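Long-range contacts in formiminotetrahydrofolate cyclodeaminase (Thermotoga maritima, PDB 1O5H), which probably catalyses the cyclodeamination of 5-formiminotetrahydrofolate, releasing ammonia and forming 5,10-methenyltetrahydrofolate, as a dimer of all-helical subunits: residues T58-Y64 with F141-N145; K84-L88 with D123-M128. All blocks are in the same frame, centred on the assembly; numbering follows the deposited sequence.

Contact 1. Residues T58-Y64 with F141-N145; sequences TRKKKGY and FGNKN
Thr58 OG1 is gripped twice: the backbone N of Asn143 donates to it at 2.8 Å, and it also hydrogen-bonds to the carbonyl O of Val54, in the last turn of helix 36-56. OG1 lies beside its own backbone N (chi1 -58°), an orientation that turns Thr58 CG2 onto the Gly142-Asn143 backbone, 3.6 Å from Asn143 N. The side chains of Thr58 and Asn143 pass alongside one another, pointing opposite ways. Asn143 is tied at both ends of its amide. Asn143 OD1 accepts from Asn145 N at 2.8 Å in an Asx turn, and ND2 donates to the carbonyl O of Phe57, which fixes the rotation of the group. Lys61 runs roughly perpendicular to the Asn143 side chain, its CD 3.4 Å from Asn143 ND2. Tyr64, brought back by the type II beta turn that starts at Lys61, lays its ring obliquely along the backbone of Phe141-Lys144, and its OH receives a weak but nearly straight bond from Lys144 N (3.3 Å, 172°). The arrangement is loop-to-loop packing at one end of a helical bundle, where the connection from helix 36-56 to helix 68-100 meets the Asx-turn link between helices 107-141 and 147-172.

Contact 2. Residues K84-L88 with D123-M128; sequences KLFDL and DVIRVM
Leu85 and Val127 make the middle of an apolar seam between two nearly antiparallel helix segments, whose axes approach to 10.1 Å, their directions 161° apart. Both ends of the Leu85 fork are used. Leu85 CD2 packs against Val127 CG1 at 3.8 Å and reaches Val124 CG1 at 4.0 Å, while Leu85 CD1 meets the methyl CE of selenomethionine Met128 at 3.7 Å. The Met128 chain, bent at chi2 and chi3, brings that methyl back across Leu85 at about a right angle. One turn on, Leu88 sets CB against Val124 CG2 at 3.9 Å. Replacing Leu85 by an alanine would probably open a gap beside Val127 and leave the Met128 methyl without its leucine partner. Leu88 CD2 lies 3.7 Å from Asp123 CB, and Leu88 CD1 3.8 Å from the backbone N of Val124. No hydrogen bond joins the segments. Asp123 forms a long, charge-only pair with Arg126 in the same helix, and Arg126 also salt-bridges to Glu187 on helix 178-206; neither pair involves segment 84-88. Helix 36-56 touches the same seam through Cys48 at Leu85 and Ser41 at Leu88 and Val124. This is the antiparallel side-by-side packing of helices 68-100 and 107-141 inside the bundle.

Both contacts belong to one helical bundle, contact 2 near the middle of the chain and contact 1 at one end, their centres about 28 Å and nearest atoms about 16 Å apart. Contact 2 joins helices 68-100 and 107-141 directly; contact 1 joins the loop entering the first to the loop leaving the second. Their chemistry follows their place. The buried contact has mainly apolar side-chain packing, with the carbon part of Asp123 at its edge and no hydrogen bond. The partly buried loop contact relies on hydrogen bonds to backbone groups, with the partly exposed Lys61 and exposed Lys144 at its edge. Arg30 of the second subunit bonds to Arg59 O, and its Leu20 packs on Phe86.

Contact 1. Residues T58-Y64 with F141-N145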
# COMPACT_ATOMS: atom_id res chain seq x y z
N THR A 58 17.97 -13.90 3.49
CA THR A 58 18.96 -13.71 4.55
C THR A 58 19.37 -15.04 5.15
O THR A 58 20.51 -15.21 5.62
CB THR A 58 18.42 -12.79 5.64
OG1 THR A 58 18.07 -11.52 5.06
CG2 THR A 58 19.51 -12.43 6.63
N ARG A 59 18.45 -16.00 5.15
CA ARG A 59 18.83 -17.34 5.56
C ARG A 59 19.58 -18.00 4.41
O ARG A 59 19.52 -17.52 3.27
CB ARG A 59 17.64 -18.17 6.00
CG ARG A 59 16.54 -18.29 4.98
CD ARG A 59 15.25 -18.77 5.59
NE ARG A 59 14.60 -19.73 4.71
CZ ARG A 59 14.99 -21.00 4.58
NH1 ARG A 59 16.02 -21.47 5.27
NH2 ARG A 59 14.34 -21.80 3.76
N LYS A 60 20.28 -19.09 4.72
CA LYS A 60 21.16 -19.77 3.76
C LYS A 60 22.13 -18.78 3.06
O LYS A 60 22.41 -18.91 1.87
CB LYS A 60 20.35 -20.61 2.73
N LYS A 61 22.62 -17.80 3.83
CA LYS A 61 23.59 -16.82 3.33
C LYS A 61 24.80 -16.65 4.26
O LYS A 61 24.64 -16.42 5.47
CB LYS A 61 22.92 -15.46 3.09
CG LYS A 61 23.83 -14.44 2.45
CD LYS A 61 23.05 -13.43 1.67
CE LYS A 61 23.96 -12.53 0.83
NZ LYS A 61 24.53 -13.25 -0.34
N LYS A 62 26.00 -16.75 3.69
CA LYS A 62 27.22 -16.67 4.47
C LYS A 62 27.33 -15.27 5.05
O LYS A 62 27.05 -14.28 4.36
CB LYS A 62 28.46 -17.06 3.65
N GLY A 63 27.68 -15.19 6.33
CA GLY A 63 27.78 -13.93 7.05
C GLY A 63 26.54 -13.63 7.88
O GLY A 63 26.59 -12.79 8.79
N TYR A 64 25.43 -14.31 7.57
CA TYR A 64 24.15 -14.11 8.27
C TYR A 64 23.67 -15.40 8.96
O TYR A 64 22.49 -15.50 9.37
CB TYR A 64 23.07 -13.62 7.29
CG TYR A 64 23.40 -12.32 6.58
CD1 TYR A 64 23.13 -11.09 7.17
CD2 TYR A 64 23.98 -12.33 5.31
CE1 TYR A 64 23.44 -9.89 6.51
CE2 TYR A 64 24.30 -11.15 4.65
CZ TYR A 64 24.03 -9.94 5.25
OH TYR A 64 24.35 -8.78 4.59
N PHE A 141 19.40 -6.70 11.01
CA PHE A 141 20.09 -7.99 10.89
C PHE A 141 19.85 -8.68 9.57
O PHE A 141 20.46 -9.69 9.29
CB PHE A 141 19.64 -8.92 12.00
CG PHE A 141 19.87 -8.37 13.37
CD1 PHE A 141 21.18 -8.20 13.86
CD2 PHE A 141 18.79 -8.04 14.19
CE1 PHE A 141 21.41 -7.70 15.15
CE2 PHE A 141 19.00 -7.53 15.49
CZ PHE A 141 20.31 -7.36 15.97
N GLY A 142 18.97 -8.14 8.74
CA GLY A 142 18.66 -8.77 7.47
C GLY A 142 19.69 -8.46 6.41
O GLY A 142 20.61 -7.66 6.64
N ASN A 143 19.52 -9.09 5.26
CA ASN A 143 20.42 -8.98 4.12
C ASN A 143 20.54 -7.56 3.56
O ASN A 143 19.58 -7.02 2.99
CB ASN A 143 19.93 -9.94 3.05
CG ASN A 143 20.75 -9.90 1.79
OD1 ASN A 143 21.35 -8.88 1.44
ND2 ASN A 143 20.75 -11.02 1.08
N LYS A 144 21.74 -6.97 3.69
CA LYS A 144 21.97 -5.56 3.32
C LYS A 144 21.53 -5.16 1.88
O LYS A 144 21.13 -4.01 1.65
CB LYS A 144 23.42 -5.16 3.58
CG LYS A 144 23.87 -5.28 5.06
CD LYS A 144 25.07 -4.35 5.35
CE LYS A 144 26.03 -4.90 6.42
NZ LYS A 144 25.43 -4.91 7.79
N ASN A 145 21.58 -6.09 0.94
CA ASN A 145 21.22 -5.78 -0.44
C ASN A 145 19.73 -5.82 -0.70
O ASN A 145 19.30 -5.77 -1.85
CB ASN A 145 21.89 -6.72 -1.46
CG ASN A 145 23.31 -7.08 -1.09
OD1 ASN A 145 23.60 -8.26 -0.91
ND2 ASN A 145 24.21 -6.09 -0.98

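Contact 2. Residues K84-L88 with D123-M128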
# COMPACT_ATOMS: atom_id res chain seq x y z
N LYS A 84 -3.77 -14.30 8.39
CA LYS A 84 -4.61 -13.48 9.25
C LYS A 84 -5.23 -12.32 8.47
O LYS A 84 -6.44 -12.05 8.58
CB LYS A 84 -3.84 -13.00 10.47
CG LYS A 84 -3.72 -14.07 11.57
CD LYS A 84 -3.24 -13.53 12.92
CE LYS A 84 -1.76 -13.78 13.18
NZ LYS A 84 -1.27 -12.87 14.26
N LEU A 85 -4.38 -11.67 7.66
CA LEU A 85 -4.77 -10.46 6.96
C LEU A 85 -5.78 -10.78 5.88
O LEU A 85 -6.79 -10.07 5.71
CB LEU A 85 -3.54 -9.76 6.37
CG LEU A 85 -2.58 -9.08 7.35
CD1 LEU A 85 -1.29 -8.69 6.66
CD2 LEU A 85 -3.19 -7.87 8.00
N PHE A 86 -5.55 -11.86 5.16
CA PHE A 86 -6.57 -12.30 4.21
C PHE A 86 -7.88 -12.63 4.90
O PHE A 86 -8.95 -12.40 4.35
CB PHE A 86 -6.07 -13.47 3.38
CG PHE A 86 -5.08 -13.07 2.34
CD1 PHE A 86 -5.35 -12.00 1.48
CD2 PHE A 86 -3.89 -13.78 2.18
CE1 PHE A 86 -4.44 -11.62 0.49
CE2 PHE A 86 -2.98 -13.42 1.20
CZ PHE A 86 -3.25 -12.33 0.35
N ASP A 87 -7.81 -13.15 6.11
CA ASP A 87 -9.03 -13.44 6.79
C ASP A 87 -9.69 -12.13 7.18
O ASP A 87 -10.93 -11.97 7.06
CB ASP A 87 -8.82 -14.34 8.00
CG ASP A 87 -10.13 -14.84 8.55
OD1 ASP A 87 -10.81 -15.61 7.84
OD2 ASP A 87 -10.58 -14.50 9.67
N LEU A 88 -8.87 -11.16 7.61
CA LEU A 88 -9.43 -9.89 8.08
C LEU A 88 -10.07 -9.06 6.97
O LEU A 88 -10.94 -8.25 7.23
CB LEU A 88 -8.40 -9.07 8.84
CG LEU A 88 -8.05 -9.67 10.20
CD1 LEU A 88 -6.74 -9.16 10.71
CD2 LEU A 88 -9.15 -9.38 11.17
N ASP A 123 -7.73 -5.18 14.50
CA ASP A 123 -6.95 -6.40 14.35
C ASP A 123 -5.91 -6.26 13.26
O ASP A 123 -4.76 -6.63 13.47
CB ASP A 123 -7.85 -7.61 14.17
CG ASP A 123 -8.54 -8.00 15.48
OD1 ASP A 123 -8.08 -7.50 16.54
OD2 ASP A 123 -9.53 -8.77 15.58
N VAL A 124 -6.30 -5.68 12.13
CA VAL A 124 -5.34 -5.44 11.06
C VAL A 124 -4.17 -4.65 11.59
O VAL A 124 -3.02 -5.00 11.32
CB VAL A 124 -5.95 -4.66 9.88
CG1 VAL A 124 -4.87 -4.36 8.87
CG2 VAL A 124 -7.04 -5.46 9.22
N ILE A 125 -4.45 -3.61 12.36
CA ILE A 125 -3.39 -2.80 12.94
C ILE A 125 -2.46 -3.61 13.84
O ILE A 125 -1.25 -3.40 13.87
CB ILE A 125 -3.97 -1.64 13.75
CG1 ILE A 125 -4.55 -0.60 12.81
CG2 ILE A 125 -2.90 -1.02 14.59
CD1 ILE A 125 -5.32 0.49 13.51
N ARG A 126 -3.02 -4.56 14.58
CA ARG A 126 -2.15 -5.34 15.43
C ARG A 126 -1.19 -6.12 14.58
O ARG A 126 -0.02 -6.15 14.90
CB ARG A 126 -2.94 -6.30 16.28
CG ARG A 126 -3.78 -5.71 17.34
CD ARG A 126 -4.30 -6.80 18.20
NE ARG A 126 -5.45 -6.38 18.99
CZ ARG A 126 -5.83 -7.01 20.08
NH1 ARG A 126 -6.90 -6.59 20.76
NH2 ARG A 126 -5.13 -8.07 20.50
N VAL A 127 -1.67 -6.74 13.52
CA VAL A 127 -0.76 -7.42 12.60
C VAL A 127 0.29 -6.43 12.08
O VAL A 127 1.48 -6.74 12.05
CB VAL A 127 -1.48 -8.08 11.42
CG1 VAL A 127 -0.48 -8.79 10.54
CG2 VAL A 127 -2.57 -9.06 11.92
N MSE A 128 -0.13 -5.22 11.74
CA MSE A 128 0.84 -4.22 11.33
C MSE A 128 1.87 -3.95 12.40
O MSE A 128 3.06 -3.88 12.11
CB MSE A 128 0.17 -2.93 10.87
CG MSE A 128 -0.59 -3.07 9.55
SE MSE A 128 0.54 -3.76 8.06
CE MSE A 128 0.32 -5.72 8.22